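PDB 4PW1: DUF6836 domain-containing protein from Clostridium leptum, which is of unknown function but folds as a nine-stranded antiparallel beta sheet surrounded by alpha-helices, its sequence matching the DUF6836 family twice. Local coordinates for residues 137-142 and 203-208; 71-76 and 98-103. One frame throughout, in Å; residues are numbered along the deposited sequence.

The two contacts lie on opposite sides of the chain's centre, their own centres about 28 Å apart and their nearest atoms about 11 Å apart, so neither touches the other. Interaction 2 comes first along the chain and is complete before interaction 1 begins. It joins segment 71-76, which leads into strand 74-76, to strand 95-103; strand 80-89 lies between the two strands in the sheet. Interaction 1 joins helices 122-141 and 198-210, the latter resting on strands 233-239 and 244-251 of the same antiparallel sheet. Its segments are assigned to different, roughly bounded DUF6836 sequence ranges, whereas both segments of interaction 2 fall in the first.

Interaction 1. Residues 137-142 and 203-208; sequences EKFLSD and TIWELV
Phe139 meets Trp205 in an offset edge-to-face aromatic pair. The phenyl edge points at the indole face, the ring planes stand at 83° and the centroid of the five-membered ring lies 5.3 Å from that of the phenyl. The contact is made by the outer end of the phenyl ring, with Phe139 CZ 3.7 Å from Trp205 CD1 and Phe139 CE1 3.7 Å from Trp205 NE1. Trp205 has CG anti to its backbone N (chi1 180°), which swings the indole across to the phenylalanine. Its NE1 is engaged by Pro143 O, a hydrogen bond that would restrict rotation of the indole.

Apolar contact continues at another part of the phenyl ring: Phe139 CE2 lies 3.6 Å from Val208 CG1, an oblique approach. This is a steep helix-helix crossing, with short axes at -108° and a closest approach of 11.4 Å, a separation bridged mainly by the long reach of Phe139 from near the C-terminal end of helix 122-141. Helix 173-190 also contributes Phe178, whose ring meets Phe139, and Val208 also packs on Phe174 of that helix and on Met234 and Leu236 of the sheet.

The Leu140 CD2 methyl makes a minor van der Waals contact with Val208 O at 3.8 Å, while that carbonyl accepts a hydrogen bond from Trp136 NE1, one turn before Leu140.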
loop_
_atom_site.group_PDB
_atom_site.type_symbol
_atom_site.label_atom_id
_atom_site.label_comp_id
_atom_site.label_asym_id
_atom_site.label_seq_id
_atom_site.Cartn_x
_atom_site.Cartn_y
_atom_site.Cartn_z
ATOM N N GLU B 137 4.469 24.680 7.430
ATOM C CA GLU B 137 3.836 25.845 8.035
ATOM C C GLU B 137 4.417 27.115 7.447
ATOM O O GLU B 137 3.683 28.065 7.207
ATOM C CB GLU B 137 3.946 25.811 9.562
ATOM C CG GLU B 137 2.994 24.774 10.133
ATOM C CD GLU B 137 3.219 24.472 11.594
ATOM O OE1 GLU B 137 3.671 25.368 12.339
ATOM O OE2 GLU B 137 2.954 23.321 11.993
ATOM N N LYS B 138 5.721 27.124 7.197
ATOM C CA LYS B 138 6.337 28.279 6.556
ATOM C C LYS B 138 5.736 28.451 5.142
ATOM O O LYS B 138 5.365 29.545 4.750
ATOM C CB LYS B 138 7.858 28.132 6.509
ATOM C CG LYS B 138 8.581 29.295 5.834
ATOM C CD LYS B 138 8.173 30.656 6.420
ATOM C CE LYS B 138 9.070 31.790 5.944
ATOM N NZ LYS B 138 9.090 31.883 4.456
ATOM N N PHE B 139 5.631 27.354 4.397
ATOM C CA PHE B 139 4.998 27.399 3.093
ATOM C C PHE B 139 3.572 27.945 3.171
ATOM O O PHE B 139 3.210 28.826 2.376
ATOM C CB PHE B 139 5.031 26.030 2.407
ATOM C CG PHE B 139 4.180 25.942 1.166
ATOM C CD1 PHE B 139 4.651 26.411 -0.048
ATOM C CD2 PHE B 139 2.927 25.391 1.215
ATOM C CE1 PHE B 139 3.876 26.341 -1.195
ATOM C CE2 PHE B 139 2.151 25.303 0.077
ATOM C CZ PHE B 139 2.623 25.783 -1.136
ATOM N N LEU B 140 2.771 27.445 4.109
ATOM C CA LEU B 140 1.402 27.937 4.235
ATOM C C LEU B 140 1.344 29.440 4.516
ATOM O O LEU B 140 0.460 30.128 4.007
ATOM C CB LEU B 140 0.613 27.222 5.317
ATOM C CG LEU B 140 0.375 25.727 5.164
ATOM C CD1 LEU B 140 -0.322 25.211 6.425
ATOM C CD2 LEU B 140 -0.416 25.388 3.910
ATOM N N SER B 141 2.291 29.958 5.287
ATOM C CA SER B 141 2.315 31.398 5.563
ATOM C C SER B 141 2.843 32.206 4.373
ATOM O O SER B 141 2.559 33.389 4.278
ATOM C CB SER B 141 3.179 31.719 6.801
ATOM O OG SER B 141 4.561 31.644 6.447
ATOM N N ASP B 142 3.625 31.587 3.491
ATOM C CA ASP B 142 4.218 32.302 2.365
ATOM C C ASP B 142 4.381 31.379 1.160
ATOM O O ASP B 142 5.490 30.902 0.850
ATOM C CB ASP B 142 5.548 32.900 2.790
ATOM C CG ASP B 142 6.137 33.846 1.744
ATOM O OD1 ASP B 142 5.460 34.175 0.729
ATOM O OD2 ASP B 142 7.298 34.241 1.919
ATOM N N THR B 203 -1.769 22.248 -9.658
ATOM C CA THR B 203 -2.448 21.245 -8.839
ATOM C C THR B 203 -1.558 20.791 -7.675
ATOM O O THR B 203 -2.011 20.651 -6.552
ATOM C CB THR B 203 -2.830 20.023 -9.679
ATOM O OG1 THR B 203 -3.740 20.435 -10.677
ATOM C CG2 THR B 203 -3.503 18.923 -8.836
ATOM N N ILE B 204 -0.285 20.600 -7.947
ATOM C CA ILE B 204 0.633 20.161 -6.913
ATOM C C ILE B 204 0.721 21.212 -5.803
ATOM O O ILE B 204 0.613 20.903 -4.602
ATOM C CB ILE B 204 2.029 19.855 -7.535
ATOM C CG1 ILE B 204 1.933 18.634 -8.461
ATOM C CG2 ILE B 204 3.043 19.586 -6.463
ATOM C CD1 ILE B 204 3.129 18.497 -9.391
ATOM N N TRP B 205 0.896 22.466 -6.210
ATOM C CA TRP B 205 0.969 23.550 -5.267
ATOM C C TRP B 205 -0.299 23.677 -4.450
ATOM O O TRP B 205 -0.250 23.811 -3.210
ATOM C CB TRP B 205 1.263 24.817 -6.065
ATOM C CG TRP B 205 1.379 26.063 -5.340
ATOM C CD1 TRP B 205 2.495 26.554 -4.711
ATOM C CD2 TRP B 205 0.353 27.023 -5.154
ATOM N NE1 TRP B 205 2.222 27.799 -4.180
ATOM C CE2 TRP B 205 0.911 28.102 -4.432
ATOM C CE3 TRP B 205 -0.979 27.118 -5.577
ATOM C CZ2 TRP B 205 0.175 29.253 -4.142
ATOM C CZ3 TRP B 205 -1.724 28.240 -5.223
ATOM C CH2 TRP B 205 -1.144 29.288 -4.522
ATOM N N GLU B 206 -1.442 23.652 -5.136
ATOM C CA GLU B 206 -2.720 23.826 -4.478
ATOM C C GLU B 206 -3.019 22.689 -3.464
ATOM O O GLU B 206 -3.589 22.933 -2.399
ATOM C CB GLU B 206 -3.863 23.910 -5.485
ATOM C CG GLU B 206 -5.209 24.244 -4.859
ATOM C CD GLU B 206 -6.346 24.105 -5.841
ATOM O OE1 GLU B 206 -6.566 22.941 -6.207
ATOM O OE2 GLU B 206 -6.993 25.126 -6.273
ATOM N N LEU B 207 -2.662 21.463 -3.799
ATOM C CA LEU B 207 -2.863 20.392 -2.846
ATOM C C LEU B 207 -2.086 20.599 -1.566
ATOM O O LEU B 207 -2.650 20.457 -0.453
ATOM C CB LEU B 207 -2.434 19.075 -3.420
ATOM C CG LEU B 207 -3.462 18.500 -4.363
ATOM C CD1 LEU B 207 -2.790 17.388 -5.151
ATOM C CD2 LEU B 207 -4.688 18.036 -3.599
ATOM N N VAL B 208 -0.825 20.994 -1.688
ATOM C CA VAL B 208 -0.038 21.212 -0.488
ATOM C C VAL B 208 -0.598 22.403 0.307
ATOM O O VAL B 208 -0.572 22.433 1.552
ATOM C CB VAL B 208 1.451 21.397 -0.819
ATOM C CG1 VAL B 208 2.258 21.708 0.433
ATOM C CG2 VAL B 208 1.981 20.152 -1.443
#

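Interaction 2. Residues 71-76 and 98-103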
loop_
_atom_site.group_PDB
_atom_site.type_symbol
_atom_site.label_atom_id
_atom_site.label_comp_id
_atom_site.label_asym_id
_atom_site.label_seq_id
_atom_site.Cartn_x
_atom_site.Cartn_y
_atom_site.Cartn_z
ATOM N N ILE B 71 17.261 5.137 -20.879
ATOM C CA ILE B 71 15.858 5.482 -20.663
ATOM C C ILE B 71 14.939 4.657 -21.583
ATOM O O ILE B 71 14.637 5.062 -22.685
ATOM C CB ILE B 71 15.640 6.977 -20.893
ATOM C CG1 ILE B 71 16.475 7.747 -19.855
ATOM C CG2 ILE B 71 14.179 7.352 -20.749
ATOM C CD1 ILE B 71 16.552 9.250 -20.128
ATOM N N LYS B 72 14.420 3.555 -21.060
ATOM C CA LYS B 72 13.578 2.641 -21.807
ATOM C C LYS B 72 12.173 2.525 -21.232
ATOM O O LYS B 72 11.854 1.639 -20.391
ATOM C CB LYS B 72 14.266 1.287 -21.886
ATOM C CG LYS B 72 15.559 1.335 -22.699
ATOM C CD LYS B 72 16.055 -0.076 -22.983
ATOM C CE LYS B 72 16.854 -0.605 -21.812
ATOM N NZ LYS B 72 18.204 0.024 -21.753
ATOM N N PHE B 73 11.322 3.442 -21.671
ATOM C CA PHE B 73 9.920 3.419 -21.284
ATOM C C PHE B 73 9.192 2.224 -21.852
ATOM O O PHE B 73 9.528 1.723 -22.944
ATOM C CB PHE B 73 9.204 4.714 -21.667
ATOM C CG PHE B 73 9.445 5.841 -20.701
ATOM C CD1 PHE B 73 10.540 6.671 -20.825
ATOM C CD2 PHE B 73 8.580 6.035 -19.606
ATOM C CE1 PHE B 73 10.750 7.713 -19.922
ATOM C CE2 PHE B 73 8.766 7.077 -18.731
ATOM C CZ PHE B 73 9.862 7.919 -18.883
ATOM N N ARG B 74 8.228 1.734 -21.063
ATOM C CA ARG B 74 7.362 0.630 -21.450
ATOM C C ARG B 74 5.938 1.121 -21.454
ATOM O O ARG B 74 5.497 1.801 -20.513
ATOM C CB ARG B 74 7.536 -0.563 -20.515
ATOM C CG ARG B 74 8.937 -1.141 -20.576
ATOM C CD ARG B 74 9.040 -2.552 -20.023
ATOM N NE ARG B 74 8.837 -2.556 -18.593
ATOM C CZ ARG B 74 9.786 -2.737 -17.676
ATOM N NH1 ARG B 74 11.055 -2.958 -18.008
ATOM N NH2 ARG B 74 9.449 -2.712 -16.398
ATOM N N TYR B 75 5.256 0.831 -22.558
ATOM C CA TYR B 75 3.951 1.362 -22.863
ATOM C C TYR B 75 2.877 0.391 -22.465
ATOM O O TYR B 75 2.971 -0.834 -22.708
ATOM C CB TYR B 75 3.865 1.623 -24.387
ATOM C CG TYR B 75 2.463 1.888 -24.826
ATOM C CD1 TYR B 75 1.891 3.138 -24.648
ATOM C CD2 TYR B 75 1.683 0.885 -25.356
ATOM C CE1 TYR B 75 0.578 3.389 -25.020
ATOM C CE2 TYR B 75 0.373 1.118 -25.704
ATOM C CZ TYR B 75 -0.172 2.391 -25.525
ATOM O OH TYR B 75 -1.456 2.617 -25.903
ATOM N N SER B 76 1.833 0.944 -21.878
ATOM C CA SER B 76 0.637 0.186 -21.508
ATOM C C SER B 76 -0.555 0.635 -22.305
ATOM O O SER B 76 -0.776 1.827 -22.449
ATOM C CB SER B 76 0.300 0.461 -20.030
ATOM O OG SER B 76 -1.031 0.090 -19.714
ATOM N N VAL B 98 15.897 5.150 -10.579
ATOM C CA VAL B 98 14.934 6.116 -11.028
ATOM C C VAL B 98 13.680 5.397 -11.523
ATOM O O VAL B 98 13.767 4.473 -12.343
ATOM C CB VAL B 98 15.459 6.934 -12.187
ATOM C CG1 VAL B 98 14.408 7.926 -12.689
ATOM C CG2 VAL B 98 16.719 7.647 -11.787
ATOM N N ASN B 99 12.533 5.863 -11.053
ATOM C CA ASN B 99 11.235 5.405 -11.512
ATOM C C ASN B 99 10.430 6.602 -11.988
ATOM O O ASN B 99 10.436 7.661 -11.344
ATOM C CB ASN B 99 10.494 4.683 -10.392
ATOM C CG ASN B 99 11.019 3.286 -10.197
ATOM O OD1 ASN B 99 10.615 2.366 -10.900
ATOM N ND2 ASN B 99 12.028 3.152 -9.362
HETATM N N MSE B 100 9.729 6.438 -13.110
HETATM C CA MSE B 100 8.871 7.478 -13.613
HETATM C C MSE B 100 7.696 6.922 -14.301
HETATM O O MSE B 100 7.713 5.804 -14.769
HETATM C CB MSE B 100 9.566 8.372 -14.686
HETATM C CG MSE B 100 10.806 8.987 -14.143
HETATM SE SE MSE B 100 11.639 10.258 -15.516
HETATM C CE MSE B 100 10.187 11.180 -15.914
ATOM N N ALA B 101 6.646 7.723 -14.379
ATOM C CA ALA B 101 5.480 7.339 -15.164
ATOM C C ALA B 101 4.773 8.561 -15.686
ATOM O O ALA B 101 4.700 9.590 -15.003
ATOM C CB ALA B 101 4.517 6.520 -14.355
ATOM N N LEU B 102 4.188 8.388 -16.860
ATOM C CA LEU B 102 3.311 9.372 -17.458
ATOM C C LEU B 102 1.969 8.756 -17.771
ATOM O O LEU B 102 1.889 7.600 -18.204
ATOM C CB LEU B 102 3.927 9.912 -18.764
ATOM C CG LEU B 102 5.163 10.791 -18.531
ATOM C CD1 LEU B 102 6.418 9.952 -18.528
ATOM C CD2 LEU B 102 5.231 11.830 -19.631
ATOM N N ASP B 103 0.932 9.560 -17.552
ATOM C CA ASP B 103 -0.431 9.236 -17.919
ATOM C C ASP B 103 -0.952 10.355 -18.841
ATOM O O ASP B 103 -0.201 11.245 -19.202
ATOM C CB ASP B 103 -1.262 8.997 -16.650
ATOM C CG ASP B 103 -1.588 10.272 -15.841
ATOM O OD1 ASP B 103 -1.278 11.396 -16.258
ATOM O OD2 ASP B 103 -2.184 10.130 -14.737
#
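The first torsions of Phe73 and Leu102 set CG anti to the carbonyl carbon in each (chi1 -80° and -70°), which is compatible with their meeting. In Phe73 this setting carries the ring nearer to strand 95-103 than the direction of its CB alone would suggest, and chi2 of 87° describes the turn of the ring about the CB-CG bond. The side chain of Leu102 starts toward Phe73 and presents its CD1 branch.

The closest approach is Phe73 CE2 to Leu102 CD1, 3.7 Å, with CZ of the same ring 4.0 Å from that methyl. Leu102 CD1 therefore sits by the CE2-CZ bond at the far end of the phenyl, in a position oblique to the ring, and the two side chains cross at about a right angle. The selenomethionine at position 100 adds a looser contact, Phe73 CZ to Met100 CB at 4.2 Å, and this too is oblique. Here it is the first side-chain carbon that approaches the phenyl most closely.

In the antiparallel sheet, strand 80-89 runs between strands 74-76 and 95-103, so the pair are second neighbours. The nearest CA atoms, those of Phe73 and Ala101, are 8.5 Å apart, and the side chains bridge that gap on one side of the sheet. Met100 and Leu102 alternate with Ala101, whose CB points away from segment 71-76, as expected for successive residues of an extended strand. Helix 44-58 packs against this side: Ile46 and Ala50 touch Phe73, and Ala50 also touches Met100. Leu83 of the intervening strand adds a further apolar neighbour to Phe73, while Leu102 touches Tyr196 and has a glycerol about 4 Å from its side chain, probably from the crystallisation liquor.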